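Local coordinates for protein endo-1,4-beta-xylanase (Uncultured bacterium, PDB 7AX7) that probably removes acetyl groups from acetylated xylan, using a bound cobalt ion, as the carbohydrate esterase family 4 domain of a multidomain xylanase, at residues 4-9 with 177-182. Numbering follows the deposited sequence.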
# COMPACT_ATOMS: atom_id res chain seq x y z
N LYS A 4 8.96 8.74 15.33
CA LYS A 4 8.72 7.31 15.14
C LYS A 4 7.73 7.16 13.99
O LYS A 4 6.58 7.61 14.10
CB LYS A 4 8.16 6.66 16.41
CG LYS A 4 9.06 6.77 17.61
CD LYS A 4 8.36 6.32 18.88
CE LYS A 4 9.31 6.40 20.09
NZ LYS A 4 9.86 7.79 20.33
N LEU A 5 8.17 6.56 12.89
CA LEU A 5 7.42 6.60 11.64
C LEU A 5 6.69 5.29 11.40
O LEU A 5 7.24 4.20 11.63
CB LEU A 5 8.35 6.88 10.46
CG LEU A 5 9.19 8.16 10.55
CD1 LEU A 5 9.96 8.38 9.24
CD2 LEU A 5 8.32 9.38 10.89
N ILE A 6 5.44 5.39 10.93
CA ILE A 6 4.65 4.24 10.51
C ILE A 6 4.07 4.53 9.13
O ILE A 6 3.62 5.65 8.85
CB ILE A 6 3.51 3.91 11.50
CG1 ILE A 6 4.07 3.42 12.82
CG2 ILE A 6 2.66 2.78 10.95
CD1 ILE A 6 4.52 1.97 12.77
N ALA A 7 4.09 3.52 8.27
CA ALA A 7 3.58 3.65 6.91
C ALA A 7 2.38 2.71 6.79
O ALA A 7 2.56 1.51 6.59
CB ALA A 7 4.65 3.34 5.87
N LEU A 8 1.18 3.27 6.97
CA LEU A 8 -0.05 2.52 6.71
C LEU A 8 -0.25 2.39 5.21
O LEU A 8 -0.15 3.38 4.48
CB LEU A 8 -1.25 3.23 7.34
CG LEU A 8 -1.49 3.11 8.85
CD1 LEU A 8 -2.73 3.92 9.24
CD2 LEU A 8 -1.66 1.65 9.26
N THR A 9 -0.53 1.17 4.74
CA THR A 9 -0.62 0.93 3.31
C THR A 9 -1.80 0.02 3.01
O THR A 9 -2.18 -0.84 3.82
CB THR A 9 0.69 0.31 2.73
OG1 THR A 9 0.84 -1.04 3.19
CG2 THR A 9 1.90 1.12 3.15
N TYR A 177 3.50 7.53 17.38
CA TYR A 177 3.89 7.33 15.99
C TYR A 177 3.39 8.47 15.11
O TYR A 177 2.39 9.12 15.41
CB TYR A 177 3.35 6.00 15.46
CG TYR A 177 4.02 4.78 16.05
CD1 TYR A 177 5.25 4.34 15.58
CD2 TYR A 177 3.42 4.06 17.07
CE1 TYR A 177 5.86 3.22 16.12
CE2 TYR A 177 4.02 2.93 17.62
CZ TYR A 177 5.24 2.51 17.13
OH TYR A 177 5.85 1.39 17.67
N THR A 178 4.11 8.69 14.01
CA THR A 178 3.77 9.68 13.00
C THR A 178 3.54 8.93 11.70
O THR A 178 4.35 8.08 11.32
CB THR A 178 4.89 10.70 12.84
OG1 THR A 178 4.98 11.50 14.04
CG2 THR A 178 4.63 11.60 11.63
N PHE A 179 2.43 9.23 11.02
CA PHE A 179 2.08 8.50 9.81
C PHE A 179 2.71 9.15 8.59
O PHE A 179 2.70 10.38 8.45
CB PHE A 179 0.56 8.44 9.64
CG PHE A 179 -0.11 7.58 10.66
CD1 PHE A 179 -0.21 6.21 10.48
CD2 PHE A 179 -0.63 8.13 11.83
CE1 PHE A 179 -0.83 5.41 11.43
CE2 PHE A 179 -1.24 7.34 12.78
CZ PHE A 179 -1.34 5.98 12.58
N VAL A 180 3.29 8.32 7.72
CA VAL A 180 3.97 8.78 6.52
C VAL A 180 3.60 7.87 5.36
O VAL A 180 3.20 6.72 5.54
CB VAL A 180 5.50 8.83 6.70
CG1 VAL A 180 5.89 9.85 7.79
CG2 VAL A 180 6.04 7.44 7.04
N THR A 181 3.74 8.40 4.14
CA THR A 181 3.70 7.56 2.96
C THR A 181 5.00 6.75 2.88
O THR A 181 5.97 7.02 3.58
CB THR A 181 3.53 8.39 1.68
OG1 THR A 181 4.72 9.16 1.45
CG2 THR A 181 2.32 9.33 1.79
N VAL A 182 5.00 5.74 2.00
CA VAL A 182 6.21 4.94 1.80
C VAL A 182 7.35 5.81 1.27
O VAL A 182 8.49 5.73 1.75
CB VAL A 182 5.90 3.74 0.89
CG1 VAL A 182 7.16 2.90 0.65
CG2 VAL A 182 4.81 2.87 1.52
O HOH W 1 6.54 10.28 15.89
O HOH W 2 1.97 4.84 3.89
O HOH W 3 0.76 6.25 6.80
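Lys4 O takes the backbone N of Thr178 at 2.7 Å, the first of three hydrogen bonds that pair segment 4-9, on strand 4-11, in parallel with segment 177-182. Next, Ile6 N donates to Thr178 O, and Ile6 O receives Val180 N, both at 2.9 Å, so Ile6 is bonded through both its N and its O. Beyond Ile6 the chains part: Leu8 N and Val180 O are 4.2 Å apart, and a water fills in, accepting from Leu8 N and lying 2.8 Å from Val180 O. At the other end a water accepts from both Lys4 N and Thr178 OG1.

The apolar contacts fall on both faces of the sheet. On one, CD2 of Leu5 reaches CG1 of Val180 at 4.0 Å and lies alongside the Thr178 side chain. Further along this side, beyond the end of strand 177-179, CG2 of Val182 meets CG2 of Thr9 at 3.8 Å. On the other, CD1 of Ile6 lies 3.7 Å from CD1 of Tyr177, whose ring also borders CB of Lys4. With CG of Tyr177 anti to its carbonyl carbon (chi1 -70°), the ring is brought beside the Ile6 side chain, which it crosses obliquely. An alanine in place of Tyr177 would probably leave the Ile6 side chain and Lys4 CB without their aromatic neighbour and open a gap against Leu172. Further on, CG and CD1 of Leu8 press on the Phe179 ring at a slant, CG being 3.5 Å from CE1.

This pairing belongs to the NodB-homology fold, a distorted beta/alpha barrel. Helix 159-174 covers Tyr177 and Phe179, whereas helix 182-189, N-capped by Thr181, packs on Leu5 and Val180. Strand 148-153 continues the sheet beyond strand 4-11.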